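Local coordinates for amidohydrolase (Xanthomonas campestris pv. campestris, PDB 4DZH), which probably deaminates adenosine-type nucleosides such as 5'-methylthioadenosine, as a zinc-binding hydrolase of the ATZ/TRZ family, at residues A[25-30]-A[370-375]; A[135-140]-A[362-367]; A[194-199]-A[221-226]; A[325-330]-A[403-408]; A[382-387]-A[408-413]. All coordinates share one frame; numbering follows the deposited sequence.

Contact 1: residues A[25-30]-A[370-375]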
# COMPACT_ATOMS: atom_id res chain seq x y z
N PRO A 25 -1.69 2.20 -23.40
CA PRO A 25 -1.56 3.56 -23.93
C PRO A 25 -2.31 4.66 -23.16
O PRO A 25 -1.96 5.82 -23.38
CB PRO A 25 -2.12 3.43 -25.36
CG PRO A 25 -3.18 2.33 -25.24
CD PRO A 25 -2.60 1.35 -24.20
N ILE A 26 -3.28 4.28 -22.33
CA ILE A 26 -4.16 5.15 -21.55
C ILE A 26 -5.22 5.77 -22.47
O ILE A 26 -6.42 5.77 -22.14
CB ILE A 26 -3.38 6.24 -20.77
CG1 ILE A 26 -2.35 5.60 -19.83
CG2 ILE A 26 -4.34 7.13 -19.97
CD1 ILE A 26 -2.94 4.68 -18.77
N GLU A 27 -4.77 6.24 -23.63
CA GLU A 27 -5.66 6.66 -24.71
C GLU A 27 -5.35 5.74 -25.88
O GLU A 27 -4.22 5.74 -26.38
CB GLU A 27 -5.39 8.13 -25.07
CG GLU A 27 -6.08 9.13 -24.13
CD GLU A 27 -7.60 8.92 -24.13
OE1 GLU A 27 -8.12 8.36 -25.11
OE2 GLU A 27 -8.28 9.32 -23.16
N PRO A 28 -6.32 4.91 -26.29
CA PRO A 28 -7.70 4.76 -25.79
C PRO A 28 -7.87 4.07 -24.42
O PRO A 28 -7.04 3.25 -24.00
CB PRO A 28 -8.35 3.89 -26.88
CG PRO A 28 -7.24 3.06 -27.36
CD PRO A 28 -6.06 3.98 -27.41
N HIS A 29 -8.98 4.39 -23.77
CA HIS A 29 -9.27 3.95 -22.40
C HIS A 29 -9.50 2.46 -22.32
O HIS A 29 -10.12 1.85 -23.20
CB HIS A 29 -10.50 4.68 -21.87
CG HIS A 29 -10.80 4.39 -20.44
ND1 HIS A 29 -10.03 4.89 -19.41
CD2 HIS A 29 -11.76 3.64 -19.86
CE1 HIS A 29 -10.52 4.46 -18.26
NE2 HIS A 29 -11.58 3.71 -18.50
N ALA A 30 -8.99 1.88 -21.24
CA ALA A 30 -9.23 0.48 -20.89
C ALA A 30 -8.70 -0.51 -21.90
O ALA A 30 -9.10 -1.68 -21.91
CB ALA A 30 -10.71 0.21 -20.57
N ILE A 370 2.28 14.81 -22.19
CA ILE A 370 2.51 13.54 -21.46
C ILE A 370 1.20 12.86 -21.07
O ILE A 370 0.11 13.41 -21.25
CB ILE A 370 3.39 13.71 -20.18
CG1 ILE A 370 2.64 14.51 -19.12
CG2 ILE A 370 4.73 14.40 -20.49
CD1 ILE A 370 3.43 14.72 -17.82
N GLY A 371 1.29 11.67 -20.47
CA GLY A 371 0.11 11.07 -19.84
C GLY A 371 -0.53 9.95 -20.63
O GLY A 371 -1.41 9.25 -20.11
N SER A 372 -0.14 9.81 -21.91
CA SER A 372 -0.62 8.70 -22.71
C SER A 372 0.44 8.36 -23.75
O SER A 372 1.35 9.16 -23.98
CB SER A 372 -1.94 9.06 -23.39
OG SER A 372 -1.79 10.28 -24.12
N ILE A 373 0.37 7.14 -24.29
CA ILE A 373 1.34 6.70 -25.29
C ILE A 373 0.69 6.92 -26.65
O ILE A 373 -0.01 6.05 -27.19
CB ILE A 373 1.78 5.22 -25.11
CG1 ILE A 373 2.16 5.00 -23.62
CG2 ILE A 373 2.93 4.88 -26.07
CD1 ILE A 373 2.78 3.61 -23.33
N GLU A 374 0.89 8.13 -27.16
CA GLU A 374 0.30 8.57 -28.43
C GLU A 374 1.41 9.26 -29.21
O GLU A 374 2.26 9.94 -28.62
CB GLU A 374 -0.84 9.52 -28.18
CG GLU A 374 -2.03 8.92 -27.42
CD GLU A 374 -3.19 9.88 -27.32
OE1 GLU A 374 -3.91 10.05 -28.33
OE2 GLU A 374 -3.40 10.53 -26.27
N VAL A 375 1.42 9.06 -30.52
CA VAL A 375 2.41 9.72 -31.39
C VAL A 375 2.39 11.23 -31.14
O VAL A 375 1.33 11.87 -31.06
CB VAL A 375 2.14 9.38 -32.89
CG1 VAL A 375 2.99 10.28 -33.80
CG2 VAL A 375 2.38 7.92 -33.19
O HOH W 1 -2.29 5.07 -28.67
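P25 meets I373 through one backbone bond and a small apolar patch. Both segments are loops of the amidohydrolase fold. The first follows strand 22-23, and the second lies between helix 349-363 and strand 381-385. E27 N bonds back to P25 O, a classic gamma turn with I26 at its corner (phi 76°). The carbonyl oxygen of P25 also accepts from I373 N at 2.8 Å, with an N-H...O angle of 163°, so two donors grip it. CB of S372 lies beside it as well. The P25 ring adds CB at 4.3 Å from CB of I373.

CG2 of I26 is anti to the backbone N and reaches the carbonyl oxygen of G371 at 3.6 Å. The I26 side chain also packs on L353 and T357 of helix 349-363. G371 has positive phi, a conformation that suits glycine.

E27 and E374 run side by side and point the same way, yet their charged ends stay separate. OE2 of E374 comes instead to CB of E27, at 3.3 Å. The E27 chain bends at chi2 (-59°), and its OE2 forms a salt bridge with R354. R354 probably offsets the repulsion between the two carboxylates. The contact is mostly buried and lies away from the metal sites. A water donates to both E27 O and I373 O and so joins the two backbones. On the far segment, S372 OG donates to the anti lone pair of E374 OE2 at 2.7 Å and also bonds K377 NZ.

Contact 2: residues A[135-140]-A[362-367]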
# COMPACT_ATOMS: atom_id res chain seq x y z
N CYS A 135 7.02 12.68 -13.23
CA CYS A 135 6.61 14.08 -13.21
C CYS A 135 6.01 14.42 -11.84
O CYS A 135 5.31 13.57 -11.26
CB CYS A 135 5.55 14.27 -14.29
SG CYS A 135 5.07 16.01 -14.63
N VAL A 136 6.25 15.66 -11.37
CA VAL A 136 5.66 16.09 -10.11
C VAL A 136 5.04 17.44 -10.26
O VAL A 136 5.38 18.19 -11.20
CB VAL A 136 6.71 16.23 -8.98
CG1 VAL A 136 7.15 14.89 -8.56
CG2 VAL A 136 7.91 17.11 -9.40
N ASN A 137 4.12 17.71 -9.33
CA ASN A 137 3.55 19.04 -9.12
C ASN A 137 4.09 19.46 -7.76
O ASN A 137 3.48 19.14 -6.72
CB ASN A 137 2.04 18.95 -9.06
CG ASN A 137 1.37 20.30 -9.02
OD1 ASN A 137 1.94 21.33 -9.40
ND2 ASN A 137 0.12 20.28 -8.64
N GLU A 138 5.22 20.18 -7.79
CA GLU A 138 5.99 20.49 -6.59
C GLU A 138 5.49 21.75 -5.89
O GLU A 138 5.09 22.74 -6.51
CB GLU A 138 7.46 20.75 -7.01
CG GLU A 138 8.41 20.86 -5.82
CD GLU A 138 8.42 19.62 -4.92
OE1 GLU A 138 8.48 18.43 -5.39
OE2 GLU A 138 8.44 19.84 -3.70
N ASN A 139 5.52 21.72 -4.54
CA ASN A 139 5.01 22.85 -3.78
C ASN A 139 5.92 23.07 -2.58
O ASN A 139 5.73 22.45 -1.53
CB ASN A 139 3.57 22.47 -3.37
CG ASN A 139 2.82 23.58 -2.68
OD1 ASN A 139 3.39 24.47 -2.11
ND2 ASN A 139 1.48 23.47 -2.69
N TYR A 140 6.98 23.87 -2.73
CA TYR A 140 7.91 24.08 -1.62
C TYR A 140 8.69 25.40 -1.75
O TYR A 140 8.74 26.04 -2.84
CB TYR A 140 8.90 22.93 -1.44
CG TYR A 140 9.28 22.69 0.04
CD1 TYR A 140 8.34 22.17 0.95
CD2 TYR A 140 10.55 23.03 0.53
CE1 TYR A 140 8.67 21.96 2.25
CE2 TYR A 140 10.88 22.84 1.85
CZ TYR A 140 9.94 22.30 2.71
OH TYR A 140 10.26 22.09 4.04
N ARG A 362 -3.09 16.44 -17.23
CA ARG A 362 -4.05 17.52 -17.46
C ARG A 362 -4.11 18.52 -16.31
O ARG A 362 -4.28 19.74 -16.55
CB ARG A 362 -5.43 16.94 -17.70
CG ARG A 362 -5.54 16.27 -19.06
CD ARG A 362 -6.88 15.57 -19.23
NE ARG A 362 -7.00 14.99 -20.56
CZ ARG A 362 -8.05 14.29 -20.98
NH1 ARG A 362 -9.10 14.10 -20.19
NH2 ARG A 362 -8.09 13.81 -22.22
N ALA A 363 -3.99 18.03 -15.08
CA ALA A 363 -4.02 18.93 -13.91
C ALA A 363 -2.84 19.91 -13.94
O ALA A 363 -2.95 21.04 -13.46
CB ALA A 363 -3.99 18.11 -12.62
N LEU A 364 -1.71 19.49 -14.48
CA LEU A 364 -0.50 20.31 -14.45
C LEU A 364 -0.36 21.13 -15.73
O LEU A 364 0.57 21.91 -15.86
CB LEU A 364 0.75 19.43 -14.26
CG LEU A 364 1.12 18.97 -12.84
CD1 LEU A 364 -0.07 18.33 -12.12
CD2 LEU A 364 2.28 17.98 -12.90
N GLY A 365 -1.30 20.97 -16.66
CA GLY A 365 -1.22 21.66 -17.94
C GLY A 365 -0.29 21.01 -18.96
O GLY A 365 0.13 21.64 -19.96
N PHE A 366 0.03 19.74 -18.72
CA PHE A 366 0.94 18.98 -19.56
C PHE A 366 0.19 17.92 -20.39
O PHE A 366 0.81 17.02 -21.01
CB PHE A 366 1.98 18.24 -18.68
CG PHE A 366 2.91 19.14 -17.90
CD1 PHE A 366 3.16 20.45 -18.25
CD2 PHE A 366 3.59 18.60 -16.79
CE1 PHE A 366 4.05 21.23 -17.51
CE2 PHE A 366 4.49 19.37 -16.07
CZ PHE A 366 4.71 20.70 -16.41
N GLY A 367 -1.14 18.01 -20.40
CA GLY A 367 -1.98 17.01 -21.04
C GLY A 367 -1.66 16.77 -22.51
O GLY A 367 -1.87 15.68 -23.04
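C135 and F366 meet because their first torsions aim them at each other. The sulfur of C135 stands anti to the backbone N (chi1 -171°), while the ring of F366 is turned beside its own backbone N (chi1 -65°). SG then arrives at the edge of the ring, almost in its plane. It lies 3.7 Å from CD2 of F366 and 4.8 Å from the ring centroid, 83° off the ring normal. This is a Cys sulfur-aromatic contact at the edge of the ring.

L364 straddles two sites. Its CD2 is 3.8 Å from C135 SG and 3.5 Å from the carbonyl oxygen of V136, and its CD1 lies 3.8 Å from CB of N137. The N137 and L364 side chains run at a slant to each other. The amide of N137 is held from another strand, since N137 ND2 donates to A78 O. The N137 side chain is about 5 Å from that of the zinc ligand H79. No hydrogen bond crosses between the two segments, so the contact is one of apolar packing.

G365 ends the helix in a Schellman motif. Its positive phi turns the chain just after L364, and F366 on the far side of the turn faces the strand again. The carbonyl oxygen of L364 lies over one face of the F366 ring.

All the touching residues are buried. Strand 133-139 lies between strands 69-80 and 156-163 in the TIM barrel. The C-terminal end of helix 349-363 packs on these strands, with L364 against V76 and L158 of the two neighbours.

Contact 3: residues A[194-199]-A[221-226]. With ZN (zinc ion), chain H.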
# COMPACT_ATOMS: atom_id res chain seq x y z
N ILE A 194 10.51 21.92 -17.43
CA ILE A 194 10.07 22.65 -16.24
C ILE A 194 9.10 23.74 -16.62
O ILE A 194 9.36 24.56 -17.54
CB ILE A 194 11.26 23.32 -15.54
CG1 ILE A 194 12.40 22.32 -15.25
CG2 ILE A 194 10.77 24.10 -14.29
CD1 ILE A 194 12.00 21.18 -14.33
N SER A 195 7.95 23.71 -15.96
CA SER A 195 7.00 24.82 -16.01
C SER A 195 6.74 25.33 -14.59
O SER A 195 7.11 24.66 -13.58
CB SER A 195 5.69 24.41 -16.69
OG SER A 195 5.92 24.08 -18.05
N THR A 196 6.10 26.49 -14.49
CA THR A 196 5.95 27.12 -13.20
C THR A 196 4.50 27.42 -12.87
O THR A 196 3.67 27.61 -13.78
CB THR A 196 6.76 28.42 -13.09
OG1 THR A 196 6.28 29.40 -14.03
CG2 THR A 196 8.26 28.13 -13.35
N ALA A 197 4.19 27.46 -11.58
CA ALA A 197 2.81 27.73 -11.13
C ALA A 197 2.88 28.62 -9.90
O ALA A 197 3.93 28.72 -9.27
CB ALA A 197 2.12 26.40 -10.73
N PHE A 198 1.77 29.30 -9.59
CA PHE A 198 1.65 29.92 -8.29
C PHE A 198 1.18 28.88 -7.29
O PHE A 198 0.31 28.07 -7.61
CB PHE A 198 0.66 31.06 -8.34
CG PHE A 198 1.25 32.33 -8.91
CD1 PHE A 198 2.04 33.17 -8.11
CD2 PHE A 198 1.04 32.69 -10.25
CE1 PHE A 198 2.59 34.34 -8.63
CE2 PHE A 198 1.59 33.85 -10.77
CZ PHE A 198 2.36 34.69 -9.98
N ALA A 199 1.73 28.92 -6.09
CA ALA A 199 1.32 28.02 -5.03
C ALA A 199 0.94 28.78 -3.76
O ALA A 199 1.66 28.72 -2.74
CB ALA A 199 2.44 27.00 -4.73
N LEU A 221 0.72 35.98 -16.62
CA LEU A 221 1.93 35.22 -16.95
C LEU A 221 1.59 33.83 -17.46
O LEU A 221 2.49 33.04 -17.80
CB LEU A 221 2.84 35.09 -15.73
CG LEU A 221 3.21 36.40 -15.05
CD1 LEU A 221 3.88 36.12 -13.72
CD2 LEU A 221 4.12 37.27 -15.96
N ASP A 222 0.29 33.52 -17.49
CA ASP A 222 -0.19 32.22 -17.97
C ASP A 222 0.38 31.04 -17.14
O ASP A 222 1.16 30.20 -17.64
CB ASP A 222 0.11 32.04 -19.46
CG ASP A 222 -0.57 30.81 -20.05
OD1 ASP A 222 -1.65 30.43 -19.54
OD2 ASP A 222 -0.02 30.24 -21.02
N MET A 223 -0.02 31.03 -15.86
CA MET A 223 0.41 30.01 -14.90
C MET A 223 -0.79 29.35 -14.18
O MET A 223 -1.80 29.98 -13.90
CB MET A 223 1.39 30.63 -13.87
CG MET A 223 2.76 31.04 -14.39
SD MET A 223 3.47 32.28 -13.29
CE MET A 223 3.97 31.18 -11.95
N PRO A 224 -0.69 28.06 -13.86
CA PRO A 224 -1.71 27.44 -13.01
C PRO A 224 -1.62 27.93 -11.56
O PRO A 224 -0.62 28.58 -11.21
CB PRO A 224 -1.35 25.94 -13.08
CG PRO A 224 -0.56 25.80 -14.33
CD PRO A 224 0.23 27.06 -14.44
N VAL A 225 -2.65 27.67 -10.76
CA VAL A 225 -2.69 28.02 -9.34
C VAL A 225 -2.83 26.73 -8.52
O VAL A 225 -3.83 26.06 -8.61
CB VAL A 225 -3.88 28.99 -9.06
CG1 VAL A 225 -3.97 29.32 -7.59
CG2 VAL A 225 -3.72 30.26 -9.91
N HIS A 226 -1.83 26.40 -7.70
CA HIS A 226 -1.76 25.11 -6.97
C HIS A 226 -2.08 25.37 -5.49
O HIS A 226 -1.25 25.96 -4.79
CB HIS A 226 -0.32 24.62 -7.11
CG HIS A 226 -0.03 23.29 -6.46
ND1 HIS A 226 1.23 22.69 -6.56
CD2 HIS A 226 -0.77 22.46 -5.69
CE1 HIS A 226 1.22 21.55 -5.90
NE2 HIS A 226 0.02 21.38 -5.36
ZN ZN H . 4.29 32.78 -18.99
O HOH W 2 3.76 30.71 -18.69
O HOH W 3 5.52 31.73 -20.35
O HOH W 4 4.00 34.70 -20.07
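The contact joins two consecutive strands of the amidohydrolase barrel, with a second zinc site at one end. F198 and V225 form a single backbone bridge. F198 N donates to P224 O at 3.0 Å. H226 N donates to F198 O at 2.7 Å, and the bond is nearly straight at 171°.

M223 carries the side-chain packing. Its chain bends at chi3 (76°), which lays CE over one face of the F198 ring in a CH-pi contact, 4.0 Å from the centroid. SD sits obliquely to the same ring, a Met-aromatic contact, and touches CE2 of F198 at 3.5 Å. The two side chains cross at about a right angle. CE also meets T196 OG1 at 3.6 Å. CD1 of L221 approaches CZ of F198.

L221 and D222 close helix 208-221 in a Schellman motif. The carbonyl oxygen of L221 binds the zinc ion at 2.2 Å, and three waters and H185 complete the coordination. One of those waters also donates to D222 O.

The end of the H226 side chain leads away from strand 194-200, and its NE2 hydrogen-bonds ND1 of H79. H79 is a ligand of the first zinc ion, so H226 probably helps to position it. A strand, then a helix, then a neighbouring strand running broadly the same way is the beta-alpha-beta unit of a TIM barrel.

Contact 4: residues A[325-330]-A[403-408]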
# COMPACT_ATOMS: atom_id res chain seq x y z
N ASP A 325 5.28 6.53 -2.97
CA ASP A 325 4.96 5.35 -3.75
C ASP A 325 3.63 5.57 -4.45
O ASP A 325 2.55 5.46 -3.79
CB ASP A 325 4.87 4.14 -2.80
CG ASP A 325 4.52 2.81 -3.52
OD1 ASP A 325 4.11 2.86 -4.70
OD2 ASP A 325 4.64 1.74 -2.88
N MET A 326 3.66 5.91 -5.73
CA MET A 326 2.40 6.12 -6.46
C MET A 326 1.68 4.82 -6.75
O MET A 326 0.46 4.85 -6.97
CB MET A 326 2.64 6.92 -7.75
CG MET A 326 2.88 8.38 -7.50
SD MET A 326 1.35 9.27 -7.08
CE MET A 326 0.43 9.13 -8.63
N PHE A 327 2.37 3.66 -6.82
CA PHE A 327 1.63 2.41 -7.01
C PHE A 327 0.71 2.19 -5.82
O PHE A 327 -0.46 1.84 -5.98
CB PHE A 327 2.59 1.22 -7.17
CG PHE A 327 3.14 1.06 -8.56
CD1 PHE A 327 4.14 1.91 -9.04
CD2 PHE A 327 2.67 0.05 -9.38
CE1 PHE A 327 4.63 1.78 -10.32
CE2 PHE A 327 3.17 -0.10 -10.69
CZ PHE A 327 4.14 0.75 -11.14
N SER A 328 1.24 2.40 -4.62
CA SER A 328 0.43 2.33 -3.41
C SER A 328 -0.65 3.38 -3.36
O SER A 328 -1.78 3.06 -3.01
CB SER A 328 1.30 2.46 -2.17
OG SER A 328 0.51 2.33 -0.98
N GLU A 329 -0.28 4.63 -3.67
CA GLU A 329 -1.26 5.71 -3.63
C GLU A 329 -2.47 5.39 -4.54
O GLU A 329 -3.66 5.64 -4.16
CB GLU A 329 -0.61 7.02 -4.06
CG GLU A 329 -1.39 8.19 -3.47
CD GLU A 329 -1.14 8.39 -2.02
OE1 GLU A 329 -2.05 8.96 -1.34
OE2 GLU A 329 -0.06 8.03 -1.51
N ASN A 330 -2.19 4.83 -5.73
CA ASN A 330 -3.23 4.47 -6.68
C ASN A 330 -4.12 3.41 -6.11
O ASN A 330 -5.35 3.50 -6.18
CB ASN A 330 -2.66 3.93 -7.99
CG ASN A 330 -1.89 4.98 -8.81
OD1 ASN A 330 -2.03 6.18 -8.61
ND2 ASN A 330 -1.11 4.49 -9.77
N TYR A 403 -3.93 -3.24 -8.37
CA TYR A 403 -4.23 -3.95 -7.14
C TYR A 403 -3.19 -4.95 -6.71
O TYR A 403 -3.34 -5.57 -5.63
CB TYR A 403 -5.57 -4.67 -7.27
CG TYR A 403 -6.77 -3.75 -7.55
CD1 TYR A 403 -7.11 -2.71 -6.69
CD2 TYR A 403 -7.53 -3.92 -8.71
CE1 TYR A 403 -8.19 -1.87 -6.94
CE2 TYR A 403 -8.62 -3.06 -8.99
CZ TYR A 403 -8.94 -2.05 -8.09
OH TYR A 403 -10.01 -1.20 -8.33
N ALA A 404 -2.16 -5.16 -7.50
CA ALA A 404 -1.13 -6.16 -7.09
C ALA A 404 0.34 -5.74 -7.29
O ALA A 404 1.21 -6.14 -6.50
CB ALA A 404 -1.37 -7.52 -7.80
N ALA A 405 0.65 -4.99 -8.36
CA ALA A 405 2.01 -4.61 -8.62
C ALA A 405 2.54 -3.71 -7.53
O ALA A 405 1.85 -2.76 -7.09
CB ALA A 405 2.09 -3.87 -9.96
N GLY A 406 3.76 -3.98 -7.09
CA GLY A 406 4.47 -3.07 -6.23
C GLY A 406 5.45 -2.20 -6.99
O GLY A 406 5.88 -2.53 -8.08
N ARG A 407 5.83 -1.08 -6.40
CA ARG A 407 6.70 -0.15 -7.09
C ARG A 407 8.11 -0.71 -7.40
O ARG A 407 8.81 -0.19 -8.29
CB ARG A 407 6.81 1.15 -6.30
CG ARG A 407 7.40 0.98 -4.96
CD ARG A 407 7.80 2.37 -4.49
NE ARG A 407 8.15 2.32 -3.08
CZ ARG A 407 8.46 3.39 -2.35
NH1 ARG A 407 8.55 4.65 -2.90
NH2 ARG A 407 8.68 3.17 -1.03
N HIS A 408 8.50 -1.78 -6.70
CA HIS A 408 9.82 -2.36 -6.93
C HIS A 408 9.78 -3.18 -8.21
O HIS A 408 10.85 -3.62 -8.67
CB HIS A 408 10.17 -3.27 -5.76
CG HIS A 408 9.23 -4.42 -5.62
ND1 HIS A 408 7.99 -4.30 -5.02
CD2 HIS A 408 9.32 -5.72 -6.02
CE1 HIS A 408 7.36 -5.47 -5.05
NE2 HIS A 408 8.15 -6.35 -5.65
O HOH W 5 4.26 -0.56 -3.91
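The backbones come closest at F327 and R407, whose CA atoms are 5.7 Å apart. Helix 326-341 of the TIM-barrel fold begins here with D325 as its N-cap. The 403-408 segment leaves helix 397-403, passes as a loop and enters a 3-10 turn at R407. No direct hydrogen bond crosses between them. A water bridges instead, donating to D325 OD2 and accepting from R407 N at 3.0 Å.

D325 OD1 accepts from S328 N, the capping bond, at 2.9 Å and 170°. The donor comes from above the carboxylate plane. With CG anti to the backbone N (chi1 180°), the carboxylate lies flat against R407. The carboxylate and guanidinium planes are only 9° apart and stacked. CG of D325 is 3.4 Å from CD of R407. The salt bridge between D325 OD2 and R407 NE, at 3.6 Å, is one of charge only, because the oxygen lies well out of the guanidinium plane. R407 NH1 has its firmer partner in E127.

The F327 ring takes the backbone of the second segment over one face. CA of R407 makes a CH-pi contact, 4.2 Å from the ring centroid. The carbonyl carbon of G406 lies over the ring too, and F327 also packs on M72 and L75 of strand 69-80.

D325 is close to D323, a ligand of the magnesium ion. Nearby, Y403 OH hydrogen-bonds OD1 of D93 of the second subunit, which places the loop at the dimer interface. CB of A405 packs against CE2 of F327 at 4.0 Å.

Contact 5: residues A[382-387]-A[408-413]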
# COMPACT_ATOMS: atom_id res chain seq x y z
N VAL A 382 7.43 3.95 -18.66
CA VAL A 382 7.83 3.03 -17.59
C VAL A 382 7.54 1.58 -17.99
O VAL A 382 6.44 1.26 -18.47
CB VAL A 382 7.08 3.40 -16.29
CG1 VAL A 382 7.41 2.34 -15.19
CG2 VAL A 382 7.52 4.77 -15.82
N CYS A 383 8.52 0.71 -17.73
CA CYS A 383 8.37 -0.75 -17.86
C CYS A 383 8.14 -1.31 -16.46
O CYS A 383 8.96 -1.06 -15.58
CB CYS A 383 9.63 -1.39 -18.45
SG CYS A 383 9.68 -1.24 -20.26
N VAL A 384 7.06 -2.05 -16.31
CA VAL A 384 6.75 -2.73 -15.03
C VAL A 384 6.89 -4.22 -15.32
O VAL A 384 6.12 -4.75 -16.12
CB VAL A 384 5.31 -2.40 -14.56
CG1 VAL A 384 5.08 -3.00 -13.17
CG2 VAL A 384 5.15 -0.92 -14.45
N ASP A 385 7.83 -4.90 -14.64
CA ASP A 385 7.94 -6.37 -14.75
C ASP A 385 6.68 -7.00 -14.22
O ASP A 385 6.34 -6.73 -13.07
CB ASP A 385 9.13 -6.85 -13.94
CG ASP A 385 9.26 -8.36 -13.96
OD1 ASP A 385 8.97 -8.97 -15.02
OD2 ASP A 385 9.63 -8.93 -12.90
N LEU A 386 5.95 -7.78 -15.01
CA LEU A 386 4.74 -8.48 -14.56
C LEU A 386 4.97 -10.01 -14.39
O LEU A 386 4.05 -10.76 -14.00
CB LEU A 386 3.53 -8.16 -15.41
CG LEU A 386 3.04 -6.71 -15.33
CD1 LEU A 386 1.85 -6.57 -16.27
CD2 LEU A 386 2.64 -6.29 -13.89
N SER A 387 6.19 -10.45 -14.68
CA SER A 387 6.51 -11.87 -14.62
C SER A 387 6.81 -12.28 -13.18
O SER A 387 6.90 -13.49 -12.89
CB SER A 387 7.69 -12.17 -15.54
OG SER A 387 8.91 -11.70 -14.98
N HIS A 408 8.50 -1.78 -6.70
CA HIS A 408 9.82 -2.36 -6.93
C HIS A 408 9.78 -3.18 -8.21
O HIS A 408 10.85 -3.62 -8.67
CB HIS A 408 10.17 -3.27 -5.76
CG HIS A 408 9.23 -4.42 -5.62
ND1 HIS A 408 7.99 -4.30 -5.02
CD2 HIS A 408 9.32 -5.72 -6.02
CE1 HIS A 408 7.36 -5.47 -5.05
NE2 HIS A 408 8.15 -6.35 -5.65
N GLN A 409 8.60 -3.35 -8.81
CA GLN A 409 8.54 -4.05 -10.10
C GLN A 409 8.83 -3.13 -11.26
O GLN A 409 8.87 -3.59 -12.41
CB GLN A 409 7.20 -4.71 -10.30
CG GLN A 409 6.98 -5.77 -9.18
CD GLN A 409 5.70 -6.50 -9.38
OE1 GLN A 409 4.79 -6.40 -8.54
NE2 GLN A 409 5.60 -7.27 -10.46
N VAL A 410 8.95 -1.83 -11.00
CA VAL A 410 9.43 -0.94 -12.06
C VAL A 410 10.87 -1.28 -12.42
O VAL A 410 11.74 -1.29 -11.54
CB VAL A 410 9.33 0.55 -11.60
CG1 VAL A 410 10.00 1.50 -12.60
CG2 VAL A 410 7.82 0.92 -11.38
N THR A 411 11.16 -1.54 -13.69
CA THR A 411 12.54 -1.87 -14.05
C THR A 411 13.24 -0.85 -14.93
O THR A 411 14.44 -0.66 -14.82
CB THR A 411 12.61 -3.22 -14.78
OG1 THR A 411 11.77 -3.18 -15.94
CG2 THR A 411 12.14 -4.36 -13.83
N ASP A 412 12.46 -0.15 -15.73
CA ASP A 412 13.05 0.86 -16.61
C ASP A 412 12.15 2.10 -16.70
O ASP A 412 10.93 1.96 -16.72
CB ASP A 412 13.30 0.29 -18.02
CG ASP A 412 14.19 -0.98 -18.00
OD1 ASP A 412 15.44 -0.87 -18.07
OD2 ASP A 412 13.63 -2.08 -17.88
N VAL A 413 12.81 3.23 -16.78
CA VAL A 413 12.14 4.53 -16.83
C VAL A 413 12.86 5.45 -17.80
O VAL A 413 14.11 5.61 -17.75
CB VAL A 413 12.20 5.18 -15.44
CG1 VAL A 413 11.66 6.61 -15.52
CG2 VAL A 413 11.40 4.33 -14.47
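C383 and D412 form the hydrogen-bonded pair of an antiparallel ladder. C383 N donates to D412 O at 2.9 Å, nearly straight at 171°. D385 N bonds Q409 O at 2.8 Å. The pairing shifts by one residue between C383 and V384, so T411 is the extra residue of a beta bulge. Because T411 N takes C383 O, D412 N stays buried with no partner in the model.

The apolar contacts lie on the face of V382, V384, V410 and V413. CG1 of V382 meets CG1 of V410 at 3.8 Å, and the side chains cross at about a right angle. V382 and V413 lie side by side through their CG2 atoms, 4.1 Å apart.

Of the polar groups, Q409 NE2 gives a weak bond to D385 O and a further one to T391, while its OE1 accepts from G406 N. D385 OD1 accepts from S387 N, an Asx turn, and also from S387 OG. D412 OD2 accepts from T411 OG1 and forms a salt bridge with R66.

Strand 381-385 also pairs with the A70-M72 part of strand 69-80. This antiparallel structure follows the barrel, consistent with the small beta domain beside the TIM barrel in amidohydrolases.

In the fold
Contacts 2, 3 and 5 share the large mixed sheet that includes strands 69-80, 133-139, 156-163 and 381-385. Contacts 2 and 3 have centres 9 Å apart and meet where N137 touches H226, close to the zinc ligand H79. Contacts 4 and 5 are 11 Å apart. They share H408 and meet where F327 packs on V384 and V410, across the chain's centre from contact 3. Contact 1 ties the loop after strand 22-23, in the N-terminal region, to the chain as it leaves helix 349-363. It touches contact 2 through I370 and C135. Along the chain, contact 1 spans contact 2, which spans contact 3. Contact 5 opens after these have closed, and contacts 4 and 5 interleave.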